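Local atomic coordinates of cytochrome c (Hydrogenophilus thermoluteolus, PDB entry 2D0S), a protein that binds a covalently attached heme c and probably carries electrons between redox partners as a small class I-type cytochrome c. Residues Val37-Lys45 with Glu65-Leu76. Numbering follows the deposited sequence.
Sequences VPKLVEKVK and EADIEKIVRWVL. With HEC (heme c), chain B.
Val41 lies against Glu69 between the helical segments 37-45 and 65-75, whose axes come within 9.4 Å at 123° between their N-to-C directions, an example of an apolar seam edged by ion pairs. Val41 CG2 comes 3.7 Å from Glu69 CA, while CG1, anti to the backbone N (chi1 166°), turns to Ile68 CG2 and Glu65 CG. Further along, Val44 CB meets Ile68 CG2 at 3.8 Å, and Leu40 reaches Val72 CG1 through CB and Leu76 CD2 through CD1. Val37 closes the seam, its CG2 near Leu76 CD1 and Arg73 NH1, its CG1 over one guanidinium face, offset toward the rim. In an intrahelical salt bridge, Glu69 OE1 sits at that group's edge, in its plane, accepting from Arg73 NE on its anti side and, more bent, from NH2.

At the other end, Lys45 NZ forms salt bridges to Glu65 OE2 (2.6 Å) and Glu42 OE2 (2.8 Å), a three-residue network, meeting each oxygen nearly along its C-O bond. With an alanine in place of Lys45, both carboxylates would probably lose their shared cation and face each other as like charges.

Toward the heme, Val44 CG2 packs on CHB. Aliphatic side chains thus join the helices beside the heme, salt bridges finish the seam's ends, and the Lys43 ammonium meets both propionates.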
# COMPACT_ATOMS: atom_id res chain seq x y z
N VAL A 37 -10.12 2.39 -3.65
CA VAL A 37 -9.79 1.37 -2.67
C VAL A 37 -9.80 -0.05 -3.24
O VAL A 37 -8.88 -0.82 -2.95
CB VAL A 37 -10.67 1.44 -1.40
CG1 VAL A 37 -10.53 0.11 -0.54
CG2 VAL A 37 -10.30 2.67 -0.56
N PRO A 38 -10.86 -0.43 -4.00
CA PRO A 38 -10.92 -1.85 -4.47
C PRO A 38 -9.74 -2.19 -5.32
O PRO A 38 -9.26 -3.32 -5.27
CB PRO A 38 -12.21 -1.92 -5.34
CG PRO A 38 -13.06 -0.74 -4.87
CD PRO A 38 -12.08 0.33 -4.37
N LYS A 39 -9.34 -1.23 -6.18
CA LYS A 39 -8.19 -1.39 -7.12
C LYS A 39 -6.85 -1.57 -6.39
O LYS A 39 -6.09 -2.49 -6.68
CB LYS A 39 -8.12 -0.16 -8.06
CG LYS A 39 -6.88 -0.07 -8.92
CD LYS A 39 -6.31 1.39 -8.96
CE LYS A 39 -7.16 2.36 -9.80
NZ LYS A 39 -7.15 1.95 -11.24
N LEU A 40 -6.62 -0.75 -5.37
CA LEU A 40 -5.38 -0.84 -4.60
C LEU A 40 -5.28 -2.13 -3.82
O LEU A 40 -4.18 -2.69 -3.67
CB LEU A 40 -5.25 0.37 -3.64
CG LEU A 40 -5.11 1.66 -4.39
CD1 LEU A 40 -5.12 2.85 -3.43
CD2 LEU A 40 -3.84 1.62 -5.16
N VAL A 41 -6.39 -2.55 -3.22
CA VAL A 41 -6.43 -3.78 -2.50
C VAL A 41 -6.02 -4.97 -3.38
O VAL A 41 -5.24 -5.80 -2.93
CB VAL A 41 -7.86 -4.02 -1.86
CG1 VAL A 41 -8.02 -5.50 -1.39
CG2 VAL A 41 -8.08 -3.06 -0.69
N GLU A 42 -6.52 -5.05 -4.61
CA GLU A 42 -6.10 -6.11 -5.56
C GLU A 42 -4.59 -6.05 -5.87
O GLU A 42 -3.91 -7.08 -5.95
CB GLU A 42 -6.91 -6.06 -6.88
CG GLU A 42 -7.76 -7.31 -7.16
CD GLU A 42 -8.59 -7.78 -5.91
OE1 GLU A 42 -9.49 -7.02 -5.44
OE2 GLU A 42 -8.32 -8.90 -5.40
N LYS A 43 -4.08 -4.84 -6.05
CA LYS A 43 -2.65 -4.61 -6.30
C LYS A 43 -1.75 -5.15 -5.13
O LYS A 43 -0.70 -5.72 -5.35
CB LYS A 43 -2.41 -3.10 -6.55
CG LYS A 43 -0.95 -2.71 -6.80
CD LYS A 43 -0.34 -3.48 -7.98
CE LYS A 43 1.08 -2.97 -8.28
NZ LYS A 43 1.08 -1.63 -9.03
N VAL A 44 -2.16 -4.93 -3.90
CA VAL A 44 -1.37 -5.37 -2.77
C VAL A 44 -1.43 -6.90 -2.74
O VAL A 44 -0.40 -7.58 -2.61
CB VAL A 44 -1.91 -4.79 -1.45
CG1 VAL A 44 -1.11 -5.34 -0.26
CG2 VAL A 44 -1.89 -3.22 -1.51
N LYS A 45 -2.65 -7.44 -2.90
CA LYS A 45 -2.88 -8.85 -2.89
C LYS A 45 -2.10 -9.61 -4.00
O LYS A 45 -1.32 -10.51 -3.69
CB LYS A 45 -4.39 -9.12 -3.02
CG LYS A 45 -4.79 -10.57 -2.85
CD LYS A 45 -6.09 -10.92 -3.63
CE LYS A 45 -7.32 -10.32 -2.96
NZ LYS A 45 -8.58 -10.91 -3.54
N GLU A 65 -7.53 -10.15 3.15
CA GLU A 65 -8.04 -9.06 2.38
C GLU A 65 -8.73 -7.95 3.25
O GLU A 65 -8.57 -6.75 2.99
CB GLU A 65 -8.96 -9.62 1.31
CG GLU A 65 -9.80 -8.60 0.60
CD GLU A 65 -10.45 -9.16 -0.66
OE1 GLU A 65 -11.66 -8.90 -0.87
OE2 GLU A 65 -9.74 -9.89 -1.40
N ALA A 66 -9.34 -8.36 4.36
CA ALA A 66 -9.91 -7.39 5.31
C ALA A 66 -8.84 -6.52 5.93
O ALA A 66 -9.07 -5.34 6.18
CB ALA A 66 -10.67 -8.11 6.37
N ASP A 67 -7.68 -7.11 6.20
CA ASP A 67 -6.58 -6.35 6.77
C ASP A 67 -5.97 -5.44 5.76
O ASP A 67 -5.71 -4.28 6.07
CB ASP A 67 -5.51 -7.25 7.31
CG ASP A 67 -5.95 -7.97 8.57
OD1 ASP A 67 -6.97 -7.57 9.16
OD2 ASP A 67 -5.25 -8.91 8.98
N ILE A 68 -5.77 -5.96 4.55
CA ILE A 68 -5.24 -5.13 3.50
C ILE A 68 -6.13 -3.88 3.31
O ILE A 68 -5.63 -2.76 3.25
CB ILE A 68 -5.12 -5.89 2.16
CG1 ILE A 68 -4.08 -7.00 2.29
CG2 ILE A 68 -4.72 -4.92 1.07
CD1 ILE A 68 -4.03 -7.93 1.08
N GLU A 69 -7.44 -4.08 3.22
CA GLU A 69 -8.34 -2.93 2.99
C GLU A 69 -8.26 -1.88 4.12
O GLU A 69 -8.22 -0.70 3.86
CB GLU A 69 -9.77 -3.39 2.79
CG GLU A 69 -10.75 -2.28 2.46
CD GLU A 69 -12.19 -2.76 2.52
OE1 GLU A 69 -13.09 -1.93 2.66
OE2 GLU A 69 -12.39 -3.97 2.51
N LYS A 70 -8.25 -2.34 5.36
CA LYS A 70 -7.94 -1.47 6.50
C LYS A 70 -6.66 -0.61 6.28
O LYS A 70 -6.65 0.58 6.55
CB LYS A 70 -7.78 -2.35 7.74
CG LYS A 70 -8.16 -1.71 9.05
CD LYS A 70 -8.69 -2.82 10.07
CE LYS A 70 -8.90 -2.27 11.50
NZ LYS A 70 -8.12 -0.99 11.80
N ILE A 71 -5.55 -1.23 5.86
CA ILE A 71 -4.30 -0.49 5.74
C ILE A 71 -4.48 0.53 4.61
O ILE A 71 -4.23 1.72 4.79
CB ILE A 71 -3.11 -1.41 5.46
CG1 ILE A 71 -2.86 -2.36 6.67
CG2 ILE A 71 -1.82 -0.55 5.08
CD1 ILE A 71 -1.99 -3.67 6.29
N VAL A 72 -5.11 0.09 3.53
CA VAL A 72 -5.26 0.95 2.39
C VAL A 72 -6.14 2.17 2.67
O VAL A 72 -5.78 3.31 2.31
CB VAL A 72 -5.73 0.18 1.14
CG1 VAL A 72 -6.28 1.14 0.12
CG2 VAL A 72 -4.52 -0.65 0.52
N ARG A 73 -7.23 1.99 3.40
CA ARG A 73 -8.08 3.16 3.71
C ARG A 73 -7.33 4.13 4.61
O ARG A 73 -7.49 5.33 4.48
CB ARG A 73 -9.43 2.73 4.30
CG ARG A 73 -10.30 2.00 3.31
CD ARG A 73 -11.77 1.75 3.85
NE ARG A 73 -12.56 0.96 2.90
CZ ARG A 73 -13.23 1.48 1.87
NH1 ARG A 73 -13.27 2.78 1.70
NH2 ARG A 73 -13.92 0.69 1.04
N TRP A 74 -6.46 3.61 5.47
CA TRP A 74 -5.66 4.46 6.33
C TRP A 74 -4.58 5.25 5.52
O TRP A 74 -4.46 6.44 5.68
CB TRP A 74 -5.03 3.65 7.46
CG TRP A 74 -3.94 4.38 8.13
CD1 TRP A 74 -4.05 5.46 8.96
CD2 TRP A 74 -2.52 4.18 7.93
NE1 TRP A 74 -2.81 5.90 9.34
CE2 TRP A 74 -1.85 5.14 8.71
CE3 TRP A 74 -1.77 3.30 7.15
CZ2 TRP A 74 -0.48 5.25 8.71
CZ3 TRP A 74 -0.43 3.38 7.17
CH2 TRP A 74 0.23 4.33 7.98
N VAL A 75 -3.80 4.55 4.70
CA VAL A 75 -2.88 5.21 3.77
C VAL A 75 -3.53 6.42 3.11
O VAL A 75 -2.92 7.51 3.01
CB VAL A 75 -2.39 4.25 2.69
CG1 VAL A 75 -1.69 5.02 1.52
CG2 VAL A 75 -1.42 3.25 3.30
N LEU A 76 -4.79 6.29 2.69
CA LEU A 76 -5.38 7.34 1.87
C LEU A 76 -5.75 8.60 2.67
O LEU A 76 -6.05 9.65 2.09
CB LEU A 76 -6.57 6.85 1.07
CG LEU A 76 -6.39 5.80 -0.02
CD1 LEU A 76 -7.74 5.39 -0.54
CD2 LEU A 76 -5.49 6.26 -1.15
FE HEC B . 3.72 -1.95 -1.55
CHA HEC B . 3.18 -0.18 -4.44
CHB HEC B . 0.81 -0.84 -0.24
CHC HEC B . 4.08 -4.18 1.02
CHD HEC B . 6.95 -2.65 -2.61
NA HEC B . 2.31 -0.76 -2.18
C1A HEC B . 2.26 -0.10 -3.42
C2A HEC B . 1.04 0.67 -3.48
C3A HEC B . 0.39 0.54 -2.30
C4A HEC B . 1.17 -0.38 -1.47
CMA HEC B . -0.97 1.17 -1.90
CAA HEC B . 0.61 1.56 -4.69
CBA HEC B . -0.07 0.64 -5.70
CGA HEC B . -0.24 1.30 -7.04
O1A HEC B . -0.15 2.55 -7.13
O2A HEC B . -0.52 0.58 -8.01
NB HEC B . 2.66 -2.45 0.07
C1B HEC B . 1.46 -1.87 0.43
C2B HEC B . 0.94 -2.58 1.56
C3B HEC B . 1.85 -3.49 1.94
C4B HEC B . 2.93 -3.45 0.96
CMB HEC B . -0.36 -2.16 2.29
CAB HEC B . 1.84 -4.46 3.17
CBB HEC B . 0.56 -5.33 3.20
NC HEC B . 5.21 -3.14 -0.92
C1C HEC B . 5.17 -3.99 0.19
C2C HEC B . 6.46 -4.60 0.37
C3C HEC B . 7.19 -4.33 -0.76
C4C HEC B . 6.46 -3.31 -1.49
CMC HEC B . 6.67 -5.77 1.36
CAC HEC B . 8.68 -4.68 -1.14
CBC HEC B . 9.24 -6.04 -0.70
ND HEC B . 4.90 -1.51 -3.32
C1D HEC B . 6.20 -1.96 -3.53
C2D HEC B . 6.65 -1.48 -4.81
C3D HEC B . 5.49 -0.69 -5.35
C4D HEC B . 4.45 -0.75 -4.36
CMD HEC B . 8.02 -1.75 -5.46
CAD HEC B . 5.37 -0.01 -6.71
CBD HEC B . 4.63 -0.99 -7.61
CGD HEC B . 4.48 -0.32 -8.97
O1D HEC B . 5.44 0.37 -9.37
O2D HEC B . 3.40 -0.48 -9.64